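Long-range contacts in dimethyladenosine transferase, putative (Plasmodium falciparum, PDB 2H1R), which probably transfers methyl groups from S-adenosyl-L-methionine to the N6 atoms of adenines in ribosomal RNA: residues V137-K142 with V187-V192; K258-V263 with L287-K292. All blocks are in the same frame, centred on the assembly; numbering follows the deposited sequence.

Overall arrangement
Interaction 1 and interaction 2 share no helix or strand. Their centres lie about 40 Å apart on opposite sides of the chain's centre, and their nearest atoms are about 27 Å from each other. Interaction 1 belongs to the mixed sheet of the methyltransferase domain: neighbouring strands joined by regular backbone hydrogen bonds, mostly buried, with water and charge only at one end. Interaction 2 pairs helices 256-266 and 279-291 in the helical C-terminal part, their segment axes 9.9 Å apart. There the side chains of a lysine and a tyrosine each bond to the other's backbone carbonyl, and a water links the lysine to an aspartate, beside a buried patch of valine, cysteine and phenylalanine.

Interaction 1. Residues V137-K142 with V187-V192; sequences VLMFQK and VDSVIV
L138 and F140 pair with V192 and V190 through four backbone hydrogen bonds. Both pairs are hydrogen-bonded antiparallel bridges, and M139-I191 and Q141-S189 are the non-hydrogen-bonded ones. The L138 N to V192 O bond measures 2.8 Å, with 173° at the hydrogen. A fifth bond runs from K142 N to D188 O (2.8 Å), where the first strand gives way to helix 142-148.

Apolar contacts lie on both faces. V137 CG1 presses on I191 CG2 at 3.4 Å, tighter than usual for carbons, while M139 CB meets I191 CG1 at 3.7 Å. With CG anti to the backbone N (chi1 175°), the M139 chain passes S189 CB, 3.8 Å from CG. On the other face, V192 CG2 reaches the F140 ring at its edge, 3.9 Å from CE2. Beyond the bridges, the extended Q141 chain runs over V187, and its NE2 bonds to E143.

At the K142-D188 end, one water accepts from K142 NZ and donates to D188 OD2, which also forms a salt bridge with R178.

The backbone ladder thus sets the register of strands 135-141 and 189-196, and mainly buried side chains pack on it beside the predicted S-adenosyl-L-methionine site, where M139 approaches N113 and L25.

Interaction 2. Residues K258-V263 with L287-K292; sequences KYCLDV and LEFNKK
Y259 and K292 grip each other at both ends of their side chains, which run past one another in opposite directions. The tyrosine OH donates to K292 O at 2.7 Å, in the carbonyl plane and on a lone pair. In return K292 NZ donates to Y259 O at 2.6 Å, again in the carbonyl plane and on a lone pair. Between these bonds the lysine chain, extended beyond CG, lies along one face of the tyrosine ring: CD sits 4.1 Å from the ring centroid in a CH-pi contact, and NZ makes an off-centre cation-pi contact. The two hydrogen bonds would limit sliding of the chain along the ring. Y240 also meets the Y259 ring, from outside the pair.

C260, next along the helix, brings SG to 3.7 Å from F289 CE2, an oblique sulfur-aromatic contact. With SG anti to the backbone N (chi1 -176°), the sulfur reaches the phenylalanine although the CB of C260 points away from the second helix.

D262 reaches K292 through water, which donates to OD2 and accepts from NZ; D262 OD2 and K292 NZ stand 4.6 Å apart, too far for a direct salt bridge.

V263 closes the walk, pointing toward the second helix. Its CG1 lies over the centre of the F289 ring, 4.0 Å from the centroid and 8° off the normal, and also touches E288 CB. Its other methyl, CG2, packs against K292 CD at 3.4 Å, a tight fit. F227 and F296 add further aromatic contacts to F289.

The segment axes run nearly antiparallel, at 151°. This is helix-helix packing with an apolar centre and reciprocal side-chain-to-backbone hydrogen bonds at its side, joining helices 256-266 and 279-291 in the helical C-terminal part of this member of the rRNA adenine N6-methyltransferase family, away from the predicted cofactor site.

Interaction 1. Residues V137-K142 with V187-V192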
loop_
_atom_site.group_PDB
_atom_site.type_symbol
_atom_site.label_atom_id
_atom_site.label_comp_id
_atom_site.label_asym_id
_atom_site.label_seq_id
_atom_site.Cartn_x
_atom_site.Cartn_y
_atom_site.Cartn_z
ATOM N N VAL A 137 -0.248 -11.516 2.647
ATOM C CA VAL A 137 -0.641 -11.655 4.052
ATOM C C VAL A 137 0.543 -11.061 4.839
ATOM O O VAL A 137 1.672 -11.567 4.780
ATOM C CB VAL A 137 -0.942 -13.109 4.422
ATOM C CG1 VAL A 137 -1.460 -13.199 5.851
ATOM C CG2 VAL A 137 -2.001 -13.707 3.427
ATOM N N LEU A 138 0.293 -9.937 5.510
ATOM C CA LEU A 138 1.379 -9.094 6.035
ATOM C C LEU A 138 1.193 -8.845 7.529
ATOM O O LEU A 138 0.104 -8.473 7.953
ATOM C CB LEU A 138 1.454 -7.757 5.254
ATOM C CG LEU A 138 1.612 -7.799 3.700
ATOM C CD1 LEU A 138 1.370 -6.433 3.022
ATOM C CD2 LEU A 138 2.931 -8.332 3.266
ATOM N N MET A 139 2.254 -9.020 8.309
ATOM C CA MET A 139 2.194 -8.677 9.728
ATOM C C MET A 139 2.894 -7.337 9.988
ATOM O O MET A 139 4.025 -7.113 9.546
ATOM C CB MET A 139 2.745 -9.813 10.580
ATOM C CG MET A 139 2.831 -9.502 12.049
ATOM S SD MET A 139 3.051 -11.039 12.942
ATOM C CE MET A 139 4.781 -11.288 12.721
ATOM N N PHE A 140 2.168 -6.429 10.630
ATOM C CA PHE A 140 2.682 -5.094 10.957
ATOM C C PHE A 140 2.503 -4.807 12.441
ATOM O O PHE A 140 1.580 -5.301 13.081
ATOM C CB PHE A 140 1.915 -3.989 10.194
ATOM C CG PHE A 140 2.083 -4.005 8.690
ATOM C CD1 PHE A 140 3.220 -3.463 8.093
ATOM C CD2 PHE A 140 1.058 -4.469 7.873
ATOM C CE1 PHE A 140 3.375 -3.450 6.709
ATOM C CE2 PHE A 140 1.187 -4.458 6.472
ATOM C CZ PHE A 140 2.368 -3.942 5.887
ATOM N N GLN A 141 3.348 -3.942 12.983
ATOM C CA GLN A 141 3.088 -3.387 14.311
ATOM C C GLN A 141 1.659 -2.810 14.359
ATOM O O GLN A 141 1.189 -2.249 13.360
ATOM C CB GLN A 141 4.165 -2.346 14.624
ATOM C CG GLN A 141 4.462 -2.163 16.096
ATOM C CD GLN A 141 5.627 -1.209 16.350
ATOM O OE1 GLN A 141 6.775 -1.509 16.019
ATOM N NE2 GLN A 141 5.337 -0.071 16.981
ATOM N N LYS A 142 0.956 -2.977 15.492
ATOM C CA LYS A 142 -0.484 -2.707 15.596
ATOM C C LYS A 142 -0.920 -1.324 15.099
ATOM O O LYS A 142 -1.967 -1.182 14.458
ATOM C CB LYS A 142 -0.954 -2.865 17.049
ATOM C CG LYS A 142 -2.458 -2.631 17.275
ATOM C CD LYS A 142 -2.845 -2.694 18.773
ATOM C CE LYS A 142 -2.518 -1.382 19.522
ATOM N NZ LYS A 142 -2.759 -1.536 21.001
ATOM N N VAL A 187 5.646 -4.241 22.053
ATOM C CA VAL A 187 4.642 -3.827 21.060
ATOM C C VAL A 187 3.890 -5.053 20.474
ATOM O O VAL A 187 4.452 -6.150 20.338
ATOM C CB VAL A 187 5.239 -2.962 19.884
ATOM C CG1 VAL A 187 5.532 -1.534 20.320
ATOM C CG2 VAL A 187 6.484 -3.593 19.279
ATOM N N ASP A 188 2.619 -4.847 20.157
ATOM C CA ASP A 188 1.763 -5.886 19.599
ATOM C C ASP A 188 1.585 -5.707 18.111
ATOM O O ASP A 188 1.854 -4.625 17.591
ATOM C CB ASP A 188 0.423 -5.856 20.293
ATOM C CG ASP A 188 0.572 -5.986 21.800
ATOM O OD1 ASP A 188 1.029 -7.052 22.275
ATOM O OD2 ASP A 188 0.261 -4.998 22.509
ATOM N N SER A 189 1.136 -6.767 17.434
ATOM C CA SER A 189 1.080 -6.767 15.958
ATOM C C SER A 189 -0.281 -7.190 15.443
ATOM O O SER A 189 -1.146 -7.613 16.205
ATOM C CB SER A 189 2.166 -7.669 15.356
ATOM O OG SER A 189 3.488 -7.193 15.599
ATOM N N VAL A 190 -0.465 -7.062 14.130
ATOM C CA VAL A 190 -1.716 -7.377 13.475
ATOM C C VAL A 190 -1.333 -7.928 12.099
ATOM O O VAL A 190 -0.415 -7.417 11.470
ATOM C CB VAL A 190 -2.603 -6.114 13.283
ATOM C CG1 VAL A 190 -3.830 -6.409 12.370
ATOM C CG2 VAL A 190 -3.083 -5.577 14.637
ATOM N N ILE A 191 -2.034 -8.969 11.675
ATOM C CA ILE A 191 -1.880 -9.513 10.332
ATOM C C ILE A 191 -3.048 -9.072 9.492
ATOM O O ILE A 191 -4.217 -9.218 9.894
ATOM C CB ILE A 191 -1.780 -11.063 10.352
ATOM C CG1 ILE A 191 -0.547 -11.440 11.202
ATOM C CG2 ILE A 191 -1.711 -11.590 8.876
ATOM C CD1 ILE A 191 -0.474 -12.852 11.636
ATOM N N VAL A 192 -2.723 -8.526 8.328
ATOM C CA VAL A 192 -3.728 -8.032 7.377
ATOM C C VAL A 192 -3.546 -8.771 6.053
ATOM O O VAL A 192 -2.444 -9.314 5.785
ATOM C CB VAL A 192 -3.635 -6.490 7.145
ATOM C CG1 VAL A 192 -3.892 -5.722 8.439
ATOM C CG2 VAL A 192 -2.307 -6.089 6.601
HETATM O O HOH W 1 -0.259 -2.641 21.666
#

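Interaction 2. Residues K258-V263 with L287-K292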
loop_
_atom_site.group_PDB
_atom_site.type_symbol
_atom_site.label_atom_id
_atom_site.label_comp_id
_atom_site.label_asym_id
_atom_site.label_seq_id
_atom_site.Cartn_x
_atom_site.Cartn_y
_atom_site.Cartn_z
ATOM N N LYS A 258 -10.877 30.676 -10.461
ATOM C CA LYS A 258 -12.255 30.240 -10.762
ATOM C C LYS A 258 -12.330 28.933 -11.579
ATOM O O LYS A 258 -13.169 28.050 -11.327
ATOM C CB LYS A 258 -13.020 31.370 -11.489
ATOM C CG LYS A 258 -14.522 31.223 -11.428
ATOM C CD LYS A 258 -15.216 32.457 -12.082
ATOM C CE LYS A 258 -16.715 32.413 -11.887
ATOM N NZ LYS A 258 -17.045 32.692 -10.447
ATOM N N TYR A 259 -11.472 28.846 -12.583
ATOM C CA TYR A 259 -11.254 27.621 -13.386
ATOM C C TYR A 259 -11.039 26.374 -12.505
ATOM O O TYR A 259 -11.701 25.348 -12.671
ATOM C CB TYR A 259 -10.024 27.833 -14.265
ATOM C CG TYR A 259 -9.869 26.820 -15.382
ATOM C CD1 TYR A 259 -10.909 26.575 -16.306
ATOM C CD2 TYR A 259 -8.684 26.101 -15.509
ATOM C CE1 TYR A 259 -10.730 25.612 -17.335
ATOM C CE2 TYR A 259 -8.510 25.169 -16.522
ATOM C CZ TYR A 259 -9.509 24.957 -17.429
ATOM O OH TYR A 259 -9.275 24.014 -18.401
ATOM N N CYS A 260 -10.102 26.487 -11.576
ATOM C CA CYS A 260 -9.747 25.404 -10.666
ATOM C C CYS A 260 -10.873 25.139 -9.620
ATOM O O CYS A 260 -11.331 24.009 -9.451
ATOM C CB CYS A 260 -8.384 25.752 -10.027
ATOM S SG CYS A 260 -7.647 24.547 -8.930
ATOM N N LEU A 261 -11.374 26.181 -8.962
ATOM C CA LEU A 261 -12.437 26.009 -7.937
ATOM C C LEU A 261 -13.747 25.519 -8.513
ATOM O O LEU A 261 -14.529 24.857 -7.817
ATOM C CB LEU A 261 -12.693 27.317 -7.158
ATOM C CG LEU A 261 -11.936 27.593 -5.864
ATOM C CD1 LEU A 261 -10.502 27.144 -5.911
ATOM C CD2 LEU A 261 -12.050 29.066 -5.444
ATOM N N ASP A 262 -14.007 25.857 -9.780
ATOM C CA ASP A 262 -15.179 25.340 -10.497
ATOM C C ASP A 262 -15.244 23.785 -10.548
ATOM O O ASP A 262 -16.318 23.192 -10.672
ATOM C CB ASP A 262 -15.218 25.902 -11.929
ATOM C CG ASP A 262 -15.850 27.297 -12.023
ATOM O OD1 ASP A 262 -16.408 27.823 -11.015
ATOM O OD2 ASP A 262 -15.774 27.877 -13.142
ATOM N N VAL A 263 -14.097 23.121 -10.460
ATOM C CA VAL A 263 -14.079 21.660 -10.434
ATOM C C VAL A 263 -14.793 21.175 -9.155
ATOM O O VAL A 263 -15.637 20.289 -9.200
ATOM C CB VAL A 263 -12.630 21.141 -10.479
ATOM C CG1 VAL A 263 -12.562 19.618 -10.255
ATOM C CG2 VAL A 263 -11.900 21.617 -11.806
ATOM N N LEU A 287 -9.972 12.949 -11.960
ATOM C CA LEU A 287 -10.520 12.857 -13.340
ATOM C C LEU A 287 -10.980 14.227 -13.855
ATOM O O LEU A 287 -10.630 14.625 -14.970
ATOM C CB LEU A 287 -11.659 11.825 -13.414
ATOM C CG LEU A 287 -12.322 11.579 -14.783
ATOM C CD1 LEU A 287 -11.486 10.593 -15.564
ATOM C CD2 LEU A 287 -13.729 10.971 -14.624
ATOM N N GLU A 288 -11.741 14.952 -13.030
ATOM C CA GLU A 288 -12.178 16.325 -13.389
ATOM C C GLU A 288 -11.086 17.398 -13.474
ATOM O O GLU A 288 -11.103 18.214 -14.417
ATOM C CB GLU A 288 -13.365 16.765 -12.517
ATOM C CG GLU A 288 -14.518 15.784 -12.615
ATOM C CD GLU A 288 -15.288 15.830 -13.944
ATOM O OE1 GLU A 288 -15.059 16.752 -14.763
ATOM O OE2 GLU A 288 -16.146 14.938 -14.144
ATOM N N PHE A 289 -10.126 17.411 -12.538
ATOM C CA PHE A 289 -8.928 18.244 -12.722
ATOM C C PHE A 289 -8.214 17.898 -14.030
ATOM O O PHE A 289 -7.967 18.791 -14.849
ATOM C CB PHE A 289 -7.934 18.160 -11.560
ATOM C CG PHE A 289 -8.363 18.945 -10.333
ATOM C CD1 PHE A 289 -8.546 18.306 -9.103
ATOM C CD2 PHE A 289 -8.541 20.321 -10.409
ATOM C CE1 PHE A 289 -8.927 19.045 -7.965
ATOM C CE2 PHE A 289 -8.913 21.053 -9.282
ATOM C CZ PHE A 289 -9.136 20.399 -8.062
ATOM N N ASN A 290 -7.928 16.611 -14.251
ATOM C CA ASN A 290 -7.147 16.250 -15.467
ATOM C C ASN A 290 -7.884 16.626 -16.770
ATOM O O ASN A 290 -7.237 17.032 -17.748
ATOM C CB ASN A 290 -6.799 14.768 -15.480
ATOM C CG ASN A 290 -5.703 14.391 -14.498
ATOM O OD1 ASN A 290 -5.451 13.207 -14.326
ATOM N ND2 ASN A 290 -4.990 15.378 -13.920
ATOM N N LYS A 291 -9.211 16.477 -16.778
ATOM C CA LYS A 291 -10.066 16.854 -17.925
ATOM C C LYS A 291 -9.879 18.330 -18.299
ATOM O O LYS A 291 -9.916 18.712 -19.497
ATOM C CB LYS A 291 -11.530 16.517 -17.614
ATOM C CG LYS A 291 -12.469 16.391 -18.747
ATOM C CD LYS A 291 -13.729 15.565 -18.344
ATOM N N LYS A 292 -9.585 19.152 -17.296
ATOM C CA LYS A 292 -9.286 20.584 -17.519
ATOM C C LYS A 292 -7.856 20.889 -17.839
ATOM O O LYS A 292 -7.486 22.058 -17.976
ATOM C CB LYS A 292 -9.701 21.392 -16.287
ATOM C CG LYS A 292 -11.184 21.626 -16.252
ATOM C CD LYS A 292 -11.616 22.476 -15.055
ATOM C CE LYS A 292 -12.896 23.271 -15.411
ATOM N NZ LYS A 292 -13.303 24.250 -14.365
HETATM O O HOH W 2 -14.757 26.669 -15.331
#